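Local coordinates for pullulanase (Bacillus acidopullulyticus, PDB 2WAN), which hydrolyses the alpha-1,6-glucosidic linkages of pullulan and related branched starch polysaccharides, at residues V164-L172 / Y210-W220. Numbering follows the deposited sequence.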
loop_
_atom_site.group_PDB
_atom_site.type_symbol
_atom_site.label_atom_id
_atom_site.label_comp_id
_atom_site.label_asym_id
_atom_site.label_seq_id
_atom_site.Cartn_x
_atom_site.Cartn_y
_atom_site.Cartn_z
ATOM N N VAL A 164 -8.745 -25.455 13.358
ATOM C CA VAL A 164 -8.808 -26.808 12.805
ATOM C C VAL A 164 -9.469 -26.781 11.432
ATOM O O VAL A 164 -10.583 -26.268 11.257
ATOM C CB VAL A 164 -9.437 -27.889 13.770
ATOM C CG1 VAL A 164 -9.393 -27.459 15.245
ATOM C CG2 VAL A 164 -10.825 -28.351 13.327
ATOM N N THR A 165 -8.736 -27.311 10.459
ATOM C CA THR A 165 -9.200 -27.420 9.089
ATOM C C THR A 165 -9.460 -28.904 8.851
ATOM O O THR A 165 -8.523 -29.673 8.662
ATOM C CB THR A 165 -8.138 -26.880 8.097
ATOM O OG1 THR A 165 -7.802 -25.538 8.456
ATOM C CG2 THR A 165 -8.656 -26.889 6.662
ATOM N N ALA A 166 -10.737 -29.274 8.893
ATOM C CA ALA A 166 -11.175 -30.662 8.755
ATOM C C ALA A 166 -12.160 -30.768 7.603
ATOM O O ALA A 166 -13.259 -30.214 7.654
ATOM C CB ALA A 166 -11.804 -31.151 10.046
ATOM N N VAL A 167 -11.750 -31.484 6.562
ATOM C CA VAL A 167 -12.537 -31.601 5.346
ATOM C C VAL A 167 -13.018 -33.035 5.173
ATOM O O VAL A 167 -12.219 -33.979 5.258
ATOM C CB VAL A 167 -11.697 -31.197 4.103
ATOM C CG1 VAL A 167 -12.460 -31.506 2.809
ATOM C CG2 VAL A 167 -11.262 -29.715 4.179
ATOM N N LEU A 168 -14.317 -33.185 4.933
ATOM C CA LEU A 168 -14.912 -34.480 4.619
ATOM C C LEU A 168 -14.477 -34.905 3.218
ATOM O O LEU A 168 -14.758 -34.218 2.220
ATOM C CB LEU A 168 -16.434 -34.413 4.712
ATOM C CG LEU A 168 -17.245 -35.662 4.358
ATOM C CD1 LEU A 168 -17.049 -36.738 5.393
ATOM C CD2 LEU A 168 -18.714 -35.317 4.258
ATOM N N VAL A 169 -13.776 -36.031 3.151
ATOM C CA VAL A 169 -13.260 -36.535 1.882
ATOM C C VAL A 169 -13.795 -37.918 1.575
ATOM O O VAL A 169 -14.030 -38.715 2.487
ATOM C CB VAL A 169 -11.712 -36.559 1.858
ATOM C CG1 VAL A 169 -11.173 -35.160 1.915
ATOM C CG2 VAL A 169 -11.161 -37.378 3.018
ATOM N N GLY A 170 -13.968 -38.209 0.287
ATOM C CA GLY A 170 -14.426 -39.529 -0.147
ATOM C C GLY A 170 -15.117 -39.469 -1.487
ATOM O O GLY A 170 -14.967 -38.484 -2.221
ATOM N N ASP A 171 -15.876 -40.515 -1.804
ATOM C CA ASP A 171 -16.611 -40.580 -3.074
ATOM C C ASP A 171 -18.017 -39.961 -2.965
ATOM O O ASP A 171 -18.846 -40.076 -3.878
ATOM C CB ASP A 171 -16.650 -42.010 -3.625
ATOM C CG ASP A 171 -17.317 -42.996 -2.679
ATOM O OD1 ASP A 171 -17.911 -42.577 -1.670
ATOM O OD2 ASP A 171 -17.247 -44.208 -2.952
ATOM N N LEU A 172 -18.261 -39.302 -1.836
ATOM C CA LEU A 172 -19.500 -38.575 -1.591
ATOM C C LEU A 172 -19.333 -37.074 -1.806
ATOM O O LEU A 172 -20.279 -36.309 -1.592
ATOM C CB LEU A 172 -20.004 -38.831 -0.166
ATOM C CG LEU A 172 -19.048 -38.973 1.027
ATOM C CD1 LEU A 172 -18.088 -37.805 1.190
ATOM C CD2 LEU A 172 -19.852 -39.166 2.292
ATOM N N TYR A 210 -21.324 -45.344 0.031
ATOM C CA TYR A 210 -20.259 -44.337 -0.049
ATOM C C TYR A 210 -19.083 -44.697 0.848
ATOM O O TYR A 210 -19.195 -45.563 1.709
ATOM C CB TYR A 210 -20.787 -42.973 0.392
ATOM C CG TYR A 210 -21.919 -42.423 -0.444
ATOM C CD1 TYR A 210 -21.661 -41.654 -1.580
ATOM C CD2 TYR A 210 -23.250 -42.658 -0.092
ATOM C CE1 TYR A 210 -22.704 -41.134 -2.350
ATOM C CE2 TYR A 210 -24.299 -42.148 -0.854
ATOM C CZ TYR A 210 -24.019 -41.387 -1.977
ATOM O OH TYR A 210 -25.053 -40.881 -2.732
ATOM N N GLN A 211 -17.958 -44.024 0.640
ATOM C CA GLN A 211 -16.831 -44.113 1.562
ATOM C C GLN A 211 -16.327 -42.729 1.909
ATOM O O GLN A 211 -16.304 -41.846 1.054
ATOM C CB GLN A 211 -15.692 -44.927 0.961
ATOM C CG GLN A 211 -15.824 -46.418 1.154
ATOM C CD GLN A 211 -14.550 -47.140 0.784
ATOM O OE1 GLN A 211 -14.408 -48.334 1.019
ATOM N NE2 GLN A 211 -13.607 -46.409 0.215
ATOM N N TYR A 212 -15.918 -42.539 3.162
ATOM C CA TYR A 212 -15.356 -41.258 3.561
ATOM C C TYR A 212 -14.305 -41.328 4.671
ATOM O O TYR A 212 -14.164 -42.347 5.372
ATOM C CB TYR A 212 -16.468 -40.283 3.955
ATOM C CG TYR A 212 -17.023 -40.553 5.328
ATOM C CD1 TYR A 212 -16.481 -39.924 6.449
ATOM C CD2 TYR A 212 -18.079 -41.450 5.515
ATOM C CE1 TYR A 212 -16.978 -40.168 7.726
ATOM C CE2 TYR A 212 -18.582 -41.707 6.791
ATOM C CZ TYR A 212 -18.024 -41.056 7.889
ATOM O OH TYR A 212 -18.496 -41.288 9.158
ATOM N N LYS A 213 -13.576 -40.218 4.796
ATOM C CA LYS A 213 -12.667 -39.930 5.889
ATOM C C LYS A 213 -12.759 -38.430 6.203
ATOM O O LYS A 213 -13.491 -37.678 5.534
ATOM C CB LYS A 213 -11.214 -40.260 5.513
ATOM C CG LYS A 213 -10.934 -41.711 5.166
ATOM C CD LYS A 213 -9.449 -41.996 5.250
ATOM C CE LYS A 213 -9.049 -42.272 6.697
ATOM N NZ LYS A 213 -7.602 -42.531 6.863
ATOM N N ILE A 214 -12.012 -38.011 7.217
ATOM C CA ILE A 214 -11.793 -36.596 7.486
ATOM C C ILE A 214 -10.310 -36.323 7.291
ATOM O O ILE A 214 -9.466 -36.912 7.989
ATOM C CB ILE A 214 -12.239 -36.210 8.931
ATOM C CG1 ILE A 214 -13.751 -36.429 9.133
ATOM C CG2 ILE A 214 -11.821 -34.783 9.290
ATOM C CD1 ILE A 214 -14.670 -35.503 8.350
ATOM N N ALA A 215 -9.984 -35.449 6.333
ATOM C CA ALA A 215 -8.598 -35.060 6.081
ATOM C C ALA A 215 -8.324 -33.700 6.687
ATOM O O ALA A 215 -9.158 -32.797 6.597
ATOM C CB ALA A 215 -8.297 -35.050 4.577
ATOM N N LEU A 216 -7.150 -33.561 7.293
ATOM C CA LEU A 216 -6.759 -32.320 7.959
ATOM C C LEU A 216 -5.823 -31.463 7.117
ATOM O O LEU A 216 -5.017 -31.980 6.334
ATOM C CB LEU A 216 -6.100 -32.614 9.314
ATOM C CG LEU A 216 -6.918 -33.305 10.416
ATOM C CD1 LEU A 216 -6.245 -33.087 11.770
ATOM C CD2 LEU A 216 -8.358 -32.830 10.454
ATOM N N ASP A 217 -5.940 -30.146 7.285
ATOM C CA ASP A 217 -4.947 -29.191 6.765
ATOM C C ASP A 217 -4.710 -29.260 5.250
ATOM O O ASP A 217 -3.607 -28.965 4.780
ATOM C CB ASP A 217 -3.627 -29.322 7.537
ATOM C CG ASP A 217 -3.821 -29.206 9.046
ATOM O OD1 ASP A 217 -4.632 -28.360 9.473
ATOM O OD2 ASP A 217 -3.172 -29.966 9.802
ATOM N N HIS A 218 -5.750 -29.630 4.503
ATOM C CA HIS A 218 -5.719 -29.666 3.032
ATOM C C HIS A 218 -4.736 -30.675 2.422
ATOM O O HIS A 218 -4.327 -30.520 1.267
ATOM C CB HIS A 218 -5.481 -28.262 2.444
ATOM C CG HIS A 218 -6.624 -27.317 2.643
ATOM N ND1 HIS A 218 -6.445 -25.959 2.801
ATOM C CD2 HIS A 218 -7.959 -27.529 2.715
ATOM C CE1 HIS A 218 -7.621 -25.376 2.953
ATOM N NE2 HIS A 218 -8.556 -26.308 2.904
ATOM N N SER A 219 -4.354 -31.701 3.182
ATOM C CA SER A 219 -3.522 -32.772 2.625
ATOM C C SER A 219 -3.914 -34.152 3.145
ATOM O O SER A 219 -4.834 -34.286 3.959
ATOM C CB SER A 219 -2.028 -32.514 2.859
ATOM O OG SER A 219 -1.694 -32.621 4.226
ATOM N N TRP A 220 -3.215 -35.167 2.644
ATOM C CA TRP A 220 -3.412 -36.545 3.080
ATOM C C TRP A 220 -2.398 -36.932 4.155
ATOM O O TRP A 220 -2.322 -38.098 4.563
ATOM C CB TRP A 220 -3.298 -37.496 1.888
ATOM C CG TRP A 220 -4.443 -37.425 0.925
ATOM C CD1 TRP A 220 -4.401 -36.986 -0.370
ATOM C CD2 TRP A 220 -5.802 -37.820 1.170
ATOM N NE1 TRP A 220 -5.648 -37.086 -0.945
ATOM C CE2 TRP A 220 -6.527 -37.587 -0.021
ATOM C CE3 TRP A 220 -6.477 -38.347 2.279
ATOM C CZ2 TRP A 220 -7.890 -37.871 -0.135
ATOM C CZ3 TRP A 220 -7.833 -38.619 2.169
ATOM C CH2 TRP A 220 -8.525 -38.390 0.970
HETATM O O HOH W 1 -6.414 -28.742 11.444
#
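D171 OD1 accepts a hydrogen bond from the backbone N of Q211 at 2.7 Å, nearly straight (N-H...O 172°), on the syn side of the carboxylate but 28° out of its plane. A chi1 of 60° lodges CG between D171's own backbone N and carbonyl carbon, with OD1 facing the Q211 amide. D171 N reaches Q211 O by a longer, more bent 3.2 Å bond, so D171 grips both polar backbone atoms of Q211. With an alanine here, Q211 N is likely to be left without this acceptor, leaving D171 N to Q211 O as the remaining hydrogen bond between the segments at this end.

Beyond it the strands run antiparallel. V169 and K213 exchange two backbone bonds, as do V167 and A215, and D217 N to T165 O prolongs the ladder. At G170, a beta-carbon would collide with Q211 O and Y212 CA, and the backbone is turned so that it would also press on the carbonyl O of V169.

L168 CD1 comes obliquely to the Y212 ring, 3.4 Å from CD1, while A166 CB meets I214 CG2 at 3.7 Å. On the other face, V169 CG2 lies 3.5 Å from W220 CH2, the methyl coming obliquely to the ring. Within the type I' turn L216-S219, H218 presents a ring face to T165 CG2, 4.1 Å from the centroid and offset toward the rim, a CH-pi contact; H218 NE2 is hydrogen-bonded to D187 OD1. One water links T165 N to D217 OD1.

Within the X25 domain, 166-170 is an outermost strand of its three-stranded sheet, its other edge hydrogen-bonded to the chain at W182, T189 and L191, and 208-216 the middle one, flanked by 223-233; the face carrying A166, L168 and L216 packs against F242 and Y244 of strand 238-245, joining two antiparallel sheets.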